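Local coordinates for small nuclear ribonucleoprotein homolog (Pyrobaculum aerophilum, PDB 1M5Q) that probably binds RNA, as members of the Sm-like family generally do, and assembles into a 14-subunit complex built from beta-sheet toroids, at residues Gln33-Leu38 / Asn50-Tyr56; Met71-Ala75 / Glu90-Val95; Ile97-Val103 / Val114-Ala118. One frame throughout, in Å; residues are numbered along the deposited sequence.

Contact 1 of 3, residues Gln33-Leu38 / Asn50-Tyr56; sequences QLNIVL and NRVFIMY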
ATOM      1  N   GLN H  33     -11.266  -0.775  10.184  1.00 19.74           N
ATOM      2  CA  GLN H  33     -10.829  -1.114   8.833  1.00 20.10           C
ATOM      3  C   GLN H  33     -11.985  -1.681   8.016  1.00 19.10           C
ATOM      4  O   GLN H  33     -11.786  -2.115   6.897  1.00 17.77           O
ATOM      5  CB  GLN H  33      -9.668  -2.135   8.901  1.00 19.82           C
ATOM      6  CG  GLN H  33      -8.402  -1.502   9.484  1.00 23.36           C
ATOM      7  CD  GLN H  33      -7.290  -2.497   9.668  1.00 24.56           C
ATOM      8  OE1 GLN H  33      -7.380  -3.375  10.518  1.00 25.50           O
ATOM      9  NE2 GLN H  33      -6.223  -2.360   8.868  1.00 26.96           N
ATOM     10  N   LEU H  34     -13.174  -1.663   8.601  1.00 19.58           N
ATOM     11  CA  LEU H  34     -14.366  -2.186   7.947  1.00 21.99           C
ATOM     12  C   LEU H  34     -14.319  -3.703   7.658  1.00 21.68           C
ATOM     13  O   LEU H  34     -14.859  -4.151   6.657  1.00 21.46           O
ATOM     14  CB  LEU H  34     -14.709  -1.418   6.649  1.00 19.08           C
ATOM     15  CG  LEU H  34     -15.534  -0.120   6.625  1.00 25.36           C
ATOM     16  CD1 LEU H  34     -16.534  -0.059   7.766  1.00 19.46           C
ATOM     17  CD2 LEU H  34     -14.668   1.078   6.605  1.00 24.76           C
ATOM     18  N   ASN H  35     -13.609  -4.463   8.506  1.00 21.42           N
ATOM     19  CA  ASN H  35     -13.727  -5.914   8.468  1.00 19.97           C
ATOM     20  C   ASN H  35     -15.124  -6.039   9.075  1.00 20.39           C
ATOM     21  O   ASN H  35     -15.541  -5.222   9.911  1.00 20.04           O
ATOM     22  CB  ASN H  35     -12.746  -6.623   9.420  1.00 19.93           C
ATOM     23  CG  ASN H  35     -11.326  -6.622   8.866  1.00 22.93           C
ATOM     24  OD1 ASN H  35     -11.075  -6.971   7.676  1.00 22.36           O
ATOM     25  ND2 ASN H  35     -10.408  -6.201   9.688  1.00 21.85           N
ATOM     26  N   ILE H  36     -15.819  -7.093   8.734  1.00 19.37           N
ATOM     27  CA  ILE H  36     -17.195  -7.253   9.212  1.00 19.73           C
ATOM     28  C   ILE H  36     -17.404  -8.662   9.721  1.00 18.94           C
ATOM     29  O   ILE H  36     -16.907  -9.586   9.097  1.00 18.61           O
ATOM     30  CB  ILE H  36     -18.197  -7.139   8.032  1.00 21.56           C
ATOM     31  CG1 ILE H  36     -18.070  -5.749   7.345  1.00 20.53           C
ATOM     32  CG2 ILE H  36     -19.653  -7.483   8.542  1.00 20.36           C
ATOM     33  CD1 ILE H  36     -18.553  -4.672   8.232  1.00 21.87           C
ATOM     34  N   VAL H  37     -18.103  -8.820  10.851  1.00 20.03           N
ATOM     35  CA  VAL H  37     -18.483 -10.163  11.301  1.00 19.57           C
ATOM     36  C   VAL H  37     -20.028 -10.204  11.186  1.00 19.53           C
ATOM     37  O   VAL H  37     -20.703  -9.254  11.619  1.00 21.60           O
ATOM     38  CB  VAL H  37     -18.106 -10.458  12.787  1.00 20.68           C
ATOM     39  CG1 VAL H  37     -18.554 -11.937  13.153  1.00 20.83           C
ATOM     40  CG2 VAL H  37     -16.578 -10.312  12.976  1.00 22.07           C
ATOM     41  N   LEU H  38     -20.575 -11.232  10.527  1.00 17.52           N
ATOM     42  CA  LEU H  38     -22.025 -11.433  10.434  1.00 18.78           C
ATOM     43  C   LEU H  38     -22.425 -12.665  11.250  1.00 18.90           C
ATOM     44  O   LEU H  38     -21.673 -13.668  11.281  1.00 18.26           O
ATOM     45  CB  LEU H  38     -22.503 -11.701   9.005  1.00 18.39           C
ATOM     46  CG  LEU H  38     -22.243 -10.683   7.913  1.00 19.73           C
ATOM     47  CD1 LEU H  38     -22.910 -11.171   6.632  1.00 19.80           C
ATOM     48  CD2 LEU H  38     -22.793  -9.276   8.327  1.00 19.10           C
ATOM     49  N   ASN H  50     -22.915 -19.900  11.629  1.00 21.02           N
ATOM     50  CA  ASN H  50     -23.253 -19.147  12.811  1.00 21.03           C
ATOM     51  C   ASN H  50     -22.514 -17.808  12.806  1.00 18.37           C
ATOM     52  O   ASN H  50     -23.045 -16.829  13.308  1.00 21.29           O
ATOM     53  CB  ASN H  50     -22.956 -19.921  14.096  1.00 20.73           C
ATOM     54  CG  ASN H  50     -23.173 -19.052  15.351  1.00 27.12           C
ATOM     55  OD1 ASN H  50     -22.207 -18.597  15.963  1.00 33.31           O
ATOM     56  ND2 ASN H  50     -24.427 -18.774  15.699  1.00 26.65           N
ATOM     57  N   ARG H  51     -21.302 -17.788  12.279  1.00 16.14           N
ATOM     58  CA  ARG H  51     -20.519 -16.536  12.146  1.00 19.02           C
ATOM     59  C   ARG H  51     -19.704 -16.596  10.885  1.00 18.50           C
ATOM     60  O   ARG H  51     -19.243 -17.660  10.485  1.00 19.79           O
ATOM     61  CB  ARG H  51     -19.566 -16.273  13.337  1.00 17.56           C
ATOM     62  CG  ARG H  51     -20.248 -15.757  14.583  1.00 22.43           C
ATOM     63  CD  ARG H  51     -19.223 -15.539  15.746  1.00 23.63           C
ATOM     64  NE  ARG H  51     -18.794 -16.792  16.354  1.00 24.47           N
ATOM     65  CZ  ARG H  51     -17.725 -16.906  17.149  1.00 30.11           C
ATOM     66  NH1 ARG H  51     -16.967 -15.819  17.435  1.00 29.01           N
ATOM     67  NH2 ARG H  51     -17.395 -18.104  17.643  1.00 25.94           N
ATOM     68  N   VAL H  52     -19.531 -15.438  10.267  1.00 19.21           N
ATOM     69  CA  VAL H  52     -18.769 -15.307   9.042  1.00 19.03           C
ATOM     70  C   VAL H  52     -17.917 -14.067   9.283  1.00 19.23           C
ATOM     71  O   VAL H  52     -18.454 -12.993   9.539  1.00 16.38           O
ATOM     72  CB  VAL H  52     -19.712 -15.057   7.859  1.00 19.10           C
ATOM     73  CG1 VAL H  52     -18.926 -14.841   6.571  1.00 16.85           C
ATOM     74  CG2 VAL H  52     -20.682 -16.232   7.766  1.00 18.73           C
ATOM     75  N   PHE H  53     -16.598 -14.236   9.205  1.00 19.53           N
ATOM     76  CA  PHE H  53     -15.665 -13.148   9.421  1.00 18.96           C
ATOM     77  C   PHE H  53     -15.178 -12.713   8.038  1.00 17.31           C
ATOM     78  O   PHE H  53     -14.398 -13.397   7.394  1.00 18.22           O
ATOM     79  CB  PHE H  53     -14.479 -13.624  10.278  1.00 21.84           C
ATOM     80  CG  PHE H  53     -14.889 -14.221  11.604  1.00 22.00           C
ATOM     81  CD1 PHE H  53     -15.229 -15.575  11.708  1.00 22.19           C
ATOM     82  CD2 PHE H  53     -14.947 -13.434  12.735  1.00 21.20           C
ATOM     83  CE1 PHE H  53     -15.609 -16.104  12.923  1.00 20.16           C
ATOM     84  CE2 PHE H  53     -15.336 -13.962  13.971  1.00 21.00           C
ATOM     85  CZ  PHE H  53     -15.665 -15.299  14.066  1.00 21.90           C
ATOM     86  N   ILE H  54     -15.621 -11.539   7.620  1.00 16.75           N
ATOM     87  CA  ILE H  54     -15.312 -11.042   6.285  1.00 17.17           C
ATOM     88  C   ILE H  54     -14.154 -10.008   6.217  1.00 15.93           C
ATOM     89  O   ILE H  54     -14.237  -8.923   6.831  1.00 16.45           O
ATOM     90  CB  ILE H  54     -16.599 -10.421   5.727  1.00 17.32           C
ATOM     91  CG1 ILE H  54     -17.735 -11.439   5.840  1.00 17.89           C
ATOM     92  CG2 ILE H  54     -16.393  -9.911   4.335  1.00 15.74           C
ATOM     93  CD1 ILE H  54     -19.045 -10.815   5.429  1.00 17.38           C
HETATM   94  N   MSE H  55     -13.111 -10.337   5.448  1.00 16.39           N
HETATM   95  CA  MSE H  55     -11.912  -9.473   5.286  1.00 17.42           C
HETATM   96  C   MSE H  55     -12.300  -8.235   4.461  1.00 17.50           C
HETATM   97  O   MSE H  55     -12.875  -8.348   3.375  1.00 17.69           O
HETATM   98  CB  MSE H  55     -10.796 -10.275   4.594  1.00 19.98           C
HETATM   99  CG  MSE H  55     -10.503 -11.627   5.299  1.00 19.29           C
HETATM  100 SE   MSE H  55      -9.420 -11.373   6.897  0.89 26.65          SE
HETATM  101  CE  MSE H  55      -7.671 -11.359   5.924  1.00 21.24           C
ATOM    102  N   TYR H  56     -11.987  -7.055   4.974  1.00 20.29           N
ATOM    103  CA  TYR H  56     -12.387  -5.791   4.312  1.00 21.61           C
ATOM    104  C   TYR H  56     -11.953  -5.670   2.861  1.00 20.33           C
ATOM    105  O   TYR H  56     -12.722  -5.192   2.003  1.00 19.20           O
ATOM    106  CB  TYR H  56     -11.928  -4.581   5.157  1.00 21.08           C
ATOM    107  CG  TYR H  56     -10.462  -4.260   5.022  1.00 23.41           C
ATOM    108  CD1 TYR H  56     -10.001  -3.542   3.902  1.00 25.14           C
ATOM    109  CD2 TYR H  56      -9.528  -4.711   5.958  1.00 23.03           C
ATOM    110  CE1 TYR H  56      -8.651  -3.285   3.718  1.00 27.76           C
ATOM    111  CE2 TYR H  56      -8.134  -4.466   5.793  1.00 24.08           C
ATOM    112  CZ  TYR H  56      -7.727  -3.747   4.668  1.00 28.33           C
ATOM    113  OH  TYR H  56      -6.416  -3.423   4.462  1.00 31.56           O
TER
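V37 and F53 sit side by side on one face of an antiparallel hairpin of the Sm fold, formed by strands 36-42 and 48-54. The two side chains point the same way, and methyl CG2 of V37 fits against the ring at CD2 of F53, 3.5 Å away. On the other face, toward the interior of the barrel-like sheet, CD1 of I54 crosses L38 at a slant and rests against its CG and CD1, 4.1 Å from CG. I36 pairs with I54 and L38 with V52, both hydrogen-bonded pairs; the far end of I36 turns away from I54. Along the outer edge, V52, F53 and I54 pair with a strand of a second subunit and carry the sheet across the interface. Past the strands, Y56 fills the bend at Q33-N35: CB presses on O of Q33 at 3.0 Å, and a chi1 of 78° brings the ring obliquely past that carbonyl to CB of Q33. OD1 of N35 takes the backbone N-H of Y56 at 2.9 Å. Replacing N35 by alanine would strip away OD1 and probably leave that N-H without this acceptor. The same OD1 lies at the ring edge, 3.2 Å from CD2 of Y56.

Contact 2 of 3, residues Met71-Ala75 / Glu90-Val95; sequences MREFA and EETNVV. With ACY (acetic acid), chain B.
V95 and A75 set the apolar side of this contact. Methyl CG2 of V95 points at the first turn of helix 71-81, where it lies 3.7 Å from CB of A75. The same methyl touches CD2 of F74. CE of M71 lies 4.0 Å from CG2 of V95; this residue is a selenomethionine whose chain bends at both chi2 and chi3 to bring its terminal methyl round to the strand. CG2 of V95 also lies 3.4 Å from the backbone O of M71, a carbonyl already engaged by the N-H of A75 within the helix.

Polar atoms meet carbon at the N93 corner. Here the side chains of M71 and N93 cross at about a right angle, with CG of M71 lying 3.4 Å from the backbone O of N93 and its CB resting on OD1. That OD1 is not left to carbon alone, because it is hydrogen-bonded to the hydroxyl of Y88.

Charge adds one long link at the exposed edge of the contact. NH1 of R72 forms a salt bridge with OE1 of E90 at 3.6 Å; the carboxylate comes to the guanidinium edge, its plane turned 81° from that of the guanidinium. Away from the helix, OG1 of T92 gives a hydrogen bond of 2.6 Å to O of an acetic acid molecule, probably from the crystallisation liquor.

N93, with a positive phi of 64°, and V94 together face one residue at the end of strand 86-89, a G1 beta bulge in the hairpin 86-89/94-97 of this C-terminal alpha+beta domain, whose antiparallel sheet is covered here by helix 71-81.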
HETATM    1  N   MSE H  71     -45.256   4.873   6.346  1.00 30.13           N
HETATM    2  CA  MSE H  71     -45.773   5.849   7.280  1.00 31.24           C
HETATM    3  C   MSE H  71     -47.288   5.988   7.287  1.00 32.45           C
HETATM    4  O   MSE H  71     -47.856   6.354   8.315  1.00 31.44           O
HETATM    5  CB  MSE H  71     -45.123   7.222   7.055  1.00 31.02           C
HETATM    6  CG  MSE H  71     -43.622   7.182   7.292  1.00 32.30           C
HETATM    7 SE   MSE H  71     -43.154   6.391   8.993  0.73 29.44          SE
HETATM    8  CE  MSE H  71     -43.603   7.883  10.082  1.00 24.54           C
ATOM      9  N   ARG H  72     -47.924   5.729   6.149  1.00 32.97           N
ATOM     10  CA  ARG H  72     -49.389   5.799   6.074  1.00 34.63           C
ATOM     11  C   ARG H  72     -49.929   4.679   6.933  1.00 32.06           C
ATOM     12  O   ARG H  72     -50.879   4.870   7.649  1.00 32.93           O
ATOM     13  CB  ARG H  72     -49.899   5.650   4.624  1.00 35.11           C
ATOM     14  CG  ARG H  72     -49.782   6.921   3.800  1.00 38.06           C
ATOM     15  CD  ARG H  72     -50.626   6.813   2.526  1.00 43.81           C
ATOM     16  NE  ARG H  72     -49.815   7.004   1.325  1.00 49.16           N
ATOM     17  CZ  ARG H  72     -49.664   8.172   0.722  1.00 52.20           C
ATOM     18  NH1 ARG H  72     -50.284   9.242   1.202  1.00 54.50           N
ATOM     19  NH2 ARG H  72     -48.862   8.281  -0.332  1.00 54.53           N
ATOM     20  N   GLU H  73     -49.316   3.505   6.872  1.00 31.10           N
ATOM     21  CA  GLU H  73     -49.776   2.408   7.712  1.00 30.15           C
ATOM     22  C   GLU H  73     -49.483   2.772   9.184  1.00 29.61           C
ATOM     23  O   GLU H  73     -50.301   2.529  10.066  1.00 30.46           O
ATOM     24  CB  GLU H  73     -49.075   1.123   7.323  1.00 31.37           C
ATOM     25  CG  GLU H  73     -49.478  -0.060   8.189  1.00 37.18           C
ATOM     26  CD  GLU H  73     -50.962  -0.444   8.000  1.00 39.03           C
ATOM     27  OE1 GLU H  73     -51.444  -0.500   6.838  1.00 41.44           O
ATOM     28  OE2 GLU H  73     -51.632  -0.699   9.012  1.00 38.96           O
ATOM     29  N   PHE H  74     -48.319   3.364   9.459  1.00 26.80           N
ATOM     30  CA  PHE H  74     -48.011   3.783  10.811  1.00 25.64           C
ATOM     31  C   PHE H  74     -49.101   4.741  11.341  1.00 24.87           C
ATOM     32  O   PHE H  74     -49.502   4.669  12.498  1.00 24.09           O
ATOM     33  CB  PHE H  74     -46.647   4.523  10.890  1.00 24.26           C
ATOM     34  CG  PHE H  74     -46.253   4.971  12.319  1.00 22.37           C
ATOM     35  CD1 PHE H  74     -45.555   4.129  13.150  1.00 22.69           C
ATOM     36  CD2 PHE H  74     -46.601   6.225  12.801  1.00 22.43           C
ATOM     37  CE1 PHE H  74     -45.190   4.503  14.473  1.00 21.81           C
ATOM     38  CE2 PHE H  74     -46.244   6.628  14.113  1.00 24.52           C
ATOM     39  CZ  PHE H  74     -45.532   5.746  14.948  1.00 23.05           C
ATOM     40  N   ALA H  75     -49.508   5.682  10.508  1.00 26.20           N
ATOM     41  CA  ALA H  75     -50.508   6.665  10.896  1.00 27.87           C
ATOM     42  C   ALA H  75     -51.837   5.917  11.194  1.00 30.16           C
ATOM     43  O   ALA H  75     -52.498   6.169  12.215  1.00 28.43           O
ATOM     44  CB  ALA H  75     -50.681   7.668   9.794  1.00 25.48           C
ATOM     45  N   GLU H  90     -48.331  14.116   3.836  1.00 34.03           N
ATOM     46  CA  GLU H  90     -47.800  13.679   2.554  1.00 35.44           C
ATOM     47  C   GLU H  90     -46.604  14.539   2.064  1.00 34.32           C
ATOM     48  O   GLU H  90     -45.699  14.034   1.409  1.00 34.75           O
ATOM     49  CB  GLU H  90     -48.937  13.709   1.515  1.00 38.19           C
ATOM     50  CG  GLU H  90     -48.713  12.734   0.358  1.00 45.79           C
ATOM     51  CD  GLU H  90     -49.851  12.714  -0.652  1.00 49.90           C
ATOM     52  OE1 GLU H  90     -51.015  12.451  -0.244  1.00 53.99           O
ATOM     53  OE2 GLU H  90     -49.575  12.952  -1.860  1.00 52.74           O
ATOM     54  N   GLU H  91     -46.622  15.827   2.394  1.00 32.04           N
ATOM     55  CA  GLU H  91     -45.574  16.750   1.999  1.00 31.59           C
ATOM     56  C   GLU H  91     -44.157  16.181   2.293  1.00 30.52           C
ATOM     57  O   GLU H  91     -43.288  16.241   1.441  1.00 30.22           O
ATOM     58  CB  GLU H  91     -45.778  18.097   2.724  1.00 30.62           C
ATOM     59  CG  GLU H  91     -45.306  19.286   1.922  1.00 31.12           C
ATOM     60  CD  GLU H  91     -45.293  20.601   2.695  1.00 31.54           C
ATOM     61  OE1 GLU H  91     -46.194  20.838   3.546  1.00 32.68           O
ATOM     62  OE2 GLU H  91     -44.378  21.411   2.421  1.00 29.50           O
ATOM     63  N   THR H  92     -43.936  15.617   3.484  1.00 29.41           N
ATOM     64  CA  THR H  92     -42.615  15.055   3.865  1.00 27.26           C
ATOM     65  C   THR H  92     -42.672  13.596   4.306  1.00 26.97           C
ATOM     66  O   THR H  92     -41.651  13.025   4.727  1.00 25.35           O
ATOM     67  CB  THR H  92     -41.985  15.868   5.016  1.00 26.07           C
ATOM     68  OG1 THR H  92     -43.015  16.175   5.979  1.00 25.91           O
ATOM     69  CG2 THR H  92     -41.332  17.154   4.477  1.00 22.78           C
ATOM     70  N   ASN H  93     -43.863  13.000   4.198  1.00 27.18           N
ATOM     71  CA  ASN H  93     -44.074  11.597   4.562  1.00 26.93           C
ATOM     72  C   ASN H  93     -43.827  11.423   6.049  1.00 26.65           C
ATOM     73  O   ASN H  93     -43.213  10.443   6.461  1.00 26.64           O
ATOM     74  CB  ASN H  93     -43.110  10.699   3.776  1.00 27.47           C
ATOM     75  CG  ASN H  93     -43.381   9.198   3.984  1.00 30.66           C
ATOM     76  OD1 ASN H  93     -44.536   8.763   3.995  1.00 31.23           O
ATOM     77  ND2 ASN H  93     -42.299   8.395   4.123  1.00 28.96           N
ATOM     78  N   VAL H  94     -44.334  12.372   6.837  1.00 24.62           N
ATOM     79  CA  VAL H  94     -44.175  12.385   8.284  1.00 24.26           C
ATOM     80  C   VAL H  94     -45.563  12.284   8.947  1.00 24.59           C
ATOM     81  O   VAL H  94     -46.611  12.648   8.341  1.00 23.72           O
ATOM     82  CB  VAL H  94     -43.440  13.721   8.699  1.00 26.74           C
ATOM     83  CG1 VAL H  94     -43.568  14.025  10.213  1.00 25.37           C
ATOM     84  CG2 VAL H  94     -41.951  13.611   8.302  1.00 23.66           C
ATOM     85  N   VAL H  95     -45.581  11.764  10.166  1.00 23.01           N
ATOM     86  CA  VAL H  95     -46.837  11.612  10.891  1.00 23.35           C
ATOM     87  C   VAL H  95     -46.772  12.469  12.155  1.00 24.24           C
ATOM     88  O   VAL H  95     -45.821  12.343  12.938  1.00 23.73           O
ATOM     89  CB  VAL H  95     -47.098  10.123  11.283  1.00 21.12           C
ATOM     90  CG1 VAL H  95     -48.354  10.022  12.231  1.00 22.00           C
ATOM     91  CG2 VAL H  95     -47.393   9.295  10.030  1.00 22.32           C
TER
HETATM   92  C   ACY B5012     -43.067  17.684   9.074  1.00 28.67           C
HETATM   93  O   ACY B5012     -42.215  17.077   8.262  1.00 28.11           O
HETATM   94  OXT ACY B5012     -42.789  18.398  10.146  1.00 29.99           O
HETATM   95  CH3 ACY B5012     -44.497  17.494   8.658  1.00 27.44           C

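Contact 3 of 3, residues Ile97-Val103 / Val114-Ala118; sequences IGDKVRV and VAERA. With ACY (acetic acid), chain B.
I97 opens the contact by sliding past V114 in the opposite direction, and its CG2 is pressed to 3.4 Å from CG1 of V114, closer than methyl groups usually pack. Its other branch leads elsewhere: CG1 stands anti to the carbonyl carbon (chi1 -61°), which sends CD1 toward the next turn of the helix, 4.0 Å from CB of A118. Between I97 and V101 the chain makes the tight turn of a hairpin, closed by the hydrogen bond from N of I97 to O of V101.

V101 comes next and is shared among three helix residues. Its side chain crosses that of V114 obliquely, with CG2 3.7 Å from CG1 of V114; CG2 also rests on CB of A115 at 3.8 Å, while CG1 meets CB of A118 more loosely. R102 points to the opposite face of the sheet. There its guanidinium takes the acetic acid molecule edge-on: NE bonds OXT at 2.8 Å, nearly straight at 169°, and NH2 bonds O at 2.8 Å. NH2 also gives a hydrogen bond to the backbone O of I81 of a neighbouring subunit. V103 ends the walk with CG2 against CB of A118, a lighter touch, and it also packs on M71 and F74 of helix 71-81.

Strand 101-103 and helix 114-118 run only 20° apart, and the small CB groups of A115 and A118 are consistent with axes as close as 8.9 Å. All the side-chain pairs between the two segments are apolar, so fit and burial, without directional bonds, hold helix 113-127 to the sheet here.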
ATOM      1  N   ILE H  97     -48.519  13.550  15.835  1.00 26.82           N
ATOM      2  CA  ILE H  97     -49.422  12.980  16.851  1.00 27.09           C
ATOM      3  C   ILE H  97     -49.587  14.091  17.885  1.00 28.60           C
ATOM      4  O   ILE H  97     -48.642  14.436  18.615  1.00 27.88           O
ATOM      5  CB  ILE H  97     -48.805  11.703  17.468  1.00 26.38           C
ATOM      6  CG1 ILE H  97     -48.604  10.653  16.349  1.00 26.73           C
ATOM      7  CG2 ILE H  97     -49.697  11.151  18.578  1.00 28.96           C
ATOM      8  CD1 ILE H  97     -47.910   9.383  16.776  1.00 24.17           C
ATOM      9  N   GLY H  98     -50.773  14.683  17.942  1.00 29.57           N
ATOM     10  CA  GLY H  98     -50.934  15.803  18.873  1.00 32.13           C
ATOM     11  C   GLY H  98     -50.049  16.943  18.374  1.00 34.53           C
ATOM     12  O   GLY H  98     -49.685  16.992  17.195  1.00 34.44           O
ATOM     13  N   ASP H  99     -49.655  17.856  19.238  1.00 37.13           N
ATOM     14  CA  ASP H  99     -48.852  18.949  18.722  1.00 40.13           C
ATOM     15  C   ASP H  99     -47.415  19.001  19.209  1.00 39.34           C
ATOM     16  O   ASP H  99     -46.720  20.002  19.007  1.00 40.30           O
ATOM     17  CB  ASP H  99     -49.571  20.284  18.977  1.00 45.12           C
ATOM     18  CG  ASP H  99     -49.441  20.768  20.409  1.00 49.52           C
ATOM     19  OD1 ASP H  99     -49.503  19.925  21.338  1.00 50.89           O
ATOM     20  OD2 ASP H  99     -49.286  22.010  20.597  1.00 53.92           O
ATOM     21  N   LYS H 100     -46.957  17.931  19.848  1.00 38.48           N
ATOM     22  CA  LYS H 100     -45.570  17.878  20.293  1.00 36.91           C
ATOM     23  C   LYS H 100     -44.856  16.563  19.939  1.00 34.92           C
ATOM     24  O   LYS H 100     -43.764  16.326  20.420  1.00 33.79           O
ATOM     25  CB  LYS H 100     -45.480  18.101  21.797  1.00 40.91           C
ATOM     26  CG  LYS H 100     -46.004  19.452  22.245  1.00 44.37           C
ATOM     27  CD  LYS H 100     -45.609  19.737  23.688  1.00 47.84           C
ATOM     28  CE  LYS H 100     -44.145  20.183  23.809  1.00 49.13           C
ATOM     29  NZ  LYS H 100     -43.889  21.577  23.298  1.00 50.37           N
ATOM     30  N   VAL H 101     -45.460  15.701  19.122  1.00 30.38           N
ATOM     31  CA  VAL H 101     -44.792  14.453  18.762  1.00 28.05           C
ATOM     32  C   VAL H 101     -44.803  14.363  17.230  1.00 27.55           C
ATOM     33  O   VAL H 101     -45.804  14.649  16.580  1.00 26.85           O
ATOM     34  CB  VAL H 101     -45.473  13.203  19.439  1.00 27.86           C
ATOM     35  CG1 VAL H 101     -44.859  11.867  18.900  1.00 27.85           C
ATOM     36  CG2 VAL H 101     -45.246  13.262  20.919  1.00 23.02           C
ATOM     37  N   ARG H 102     -43.658  14.005  16.663  1.00 25.61           N
ATOM     38  CA  ARG H 102     -43.490  13.950  15.209  1.00 25.94           C
ATOM     39  C   ARG H 102     -42.721  12.688  14.909  1.00 23.96           C
ATOM     40  O   ARG H 102     -41.784  12.385  15.587  1.00 24.37           O
ATOM     41  CB  ARG H 102     -42.706  15.201  14.761  1.00 28.23           C
ATOM     42  CG  ARG H 102     -42.231  15.193  13.318  1.00 28.49           C
ATOM     43  CD  ARG H 102     -41.486  16.508  13.024  1.00 29.21           C
ATOM     44  NE  ARG H 102     -41.192  16.600  11.604  1.00 28.22           N
ATOM     45  CZ  ARG H 102     -40.153  16.004  11.011  1.00 30.13           C
ATOM     46  NH1 ARG H 102     -39.282  15.263  11.718  1.00 27.85           N
ATOM     47  NH2 ARG H 102     -39.977  16.157   9.694  1.00 29.85           N
ATOM     48  N   VAL H 103     -43.143  11.943  13.911  1.00 24.25           N
ATOM     49  CA  VAL H 103     -42.507  10.684  13.544  1.00 23.92           C
ATOM     50  C   VAL H 103     -42.174  10.659  12.027  1.00 24.07           C
ATOM     51  O   VAL H 103     -43.054  10.852  11.199  1.00 22.34           O
ATOM     52  CB  VAL H 103     -43.453   9.444  13.798  1.00 22.91           C
ATOM     53  CG1 VAL H 103     -42.635   8.187  13.653  1.00 21.05           C
ATOM     54  CG2 VAL H 103     -44.138   9.498  15.210  1.00 21.35           C
ATOM     55  N   VAL H 114     -46.926  10.245  25.102  1.00 28.80           N
ATOM     56  CA  VAL H 114     -47.328  10.060  23.728  1.00 27.83           C
ATOM     57  C   VAL H 114     -46.102   9.638  22.899  1.00 26.96           C
ATOM     58  O   VAL H 114     -46.148   8.673  22.171  1.00 27.27           O
ATOM     59  CB  VAL H 114     -47.924  11.343  23.175  1.00 28.70           C
ATOM     60  CG1 VAL H 114     -48.256  11.150  21.643  1.00 29.31           C
ATOM     61  CG2 VAL H 114     -49.212  11.668  23.967  1.00 28.47           C
ATOM     62  N   ALA H 115     -45.006  10.354  23.083  1.00 26.59           N
ATOM     63  CA  ALA H 115     -43.752  10.107  22.399  1.00 27.03           C
ATOM     64  C   ALA H 115     -43.234   8.687  22.720  1.00 27.76           C
ATOM     65  O   ALA H 115     -42.847   7.934  21.787  1.00 26.62           O
ATOM     66  CB  ALA H 115     -42.719  11.161  22.806  1.00 24.31           C
ATOM     67  N   GLU H 116     -43.238   8.330  24.011  1.00 27.08           N
ATOM     68  CA  GLU H 116     -42.786   6.996  24.444  1.00 27.26           C
ATOM     69  C   GLU H 116     -43.661   5.926  23.790  1.00 27.45           C
ATOM     70  O   GLU H 116     -43.156   4.910  23.302  1.00 28.63           O
ATOM     71  CB  GLU H 116     -42.860   6.830  25.961  1.00 27.59           C
ATOM     72  CG  GLU H 116     -41.745   7.533  26.739  1.00 31.35           C
ATOM     73  CD  GLU H 116     -40.382   7.392  26.077  1.00 34.55           C
ATOM     74  OE1 GLU H 116     -39.949   6.241  25.798  1.00 34.42           O
ATOM     75  OE2 GLU H 116     -39.742   8.446  25.814  1.00 35.57           O
ATOM     76  N   ARG H 117     -44.978   6.147  23.758  1.00 27.92           N
ATOM     77  CA  ARG H 117     -45.862   5.160  23.125  1.00 27.62           C
ATOM     78  C   ARG H 117     -45.628   5.034  21.597  1.00 27.43           C
ATOM     79  O   ARG H 117     -45.659   3.927  21.034  1.00 27.95           O
ATOM     80  CB  ARG H 117     -47.333   5.506  23.390  1.00 28.50           C
ATOM     81  CG  ARG H 117     -48.324   4.509  22.776  1.00 27.34           C
ATOM     82  CD  ARG H 117     -48.040   3.120  23.351  1.00 30.38           C
ATOM     83  NE  ARG H 117     -49.175   2.247  23.176  1.00 32.28           N
ATOM     84  CZ  ARG H 117     -49.278   1.344  22.213  1.00 40.56           C
ATOM     85  NH1 ARG H 117     -48.290   1.188  21.317  1.00 41.30           N
ATOM     86  NH2 ARG H 117     -50.368   0.576  22.154  1.00 42.74           N
ATOM     87  N   ALA H 118     -45.402   6.156  20.932  1.00 26.53           N
ATOM     88  CA  ALA H 118     -45.179   6.137  19.495  1.00 26.98           C
ATOM     89  C   ALA H 118     -43.867   5.362  19.221  1.00 26.30           C
ATOM     90  O   ALA H 118     -43.765   4.613  18.250  1.00 28.06           O
ATOM     91  CB  ALA H 118     -45.113   7.610  18.938  1.00 25.90           C
TER
HETATM   92  C   ACY B5012     -43.067  17.684   9.074  1.00 28.67           C
HETATM   93  O   ACY B5012     -42.215  17.077   8.262  1.00 28.11           O
HETATM   94  OXT ACY B5012     -42.789  18.398  10.146  1.00 29.99           O
HETATM   95  CH3 ACY B5012     -44.497  17.494   8.658  1.00 27.44           C

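Overall arrangement
Contact 1 belongs to the Sm sheet, while contacts 2 and 3 share the C-terminal domain on the other side of the chain's centre, their centres about 36 and 38 Å from that of contact 1. Contacts 1 and 3 are buried; contact 2 is partly so, its charged pair lying at the surface. Contact 1 is strand on strand, held by a backbone ladder that a second subunit extends. The other two set helices on one sheet through side chains, contact 2 with helix 71-81 and contact 3 with helix 113-127. They meet where strands 94-97 and 101-104 run as neighbours, V95 O accepting from V103 N, and both reach the same acetic acid molecule.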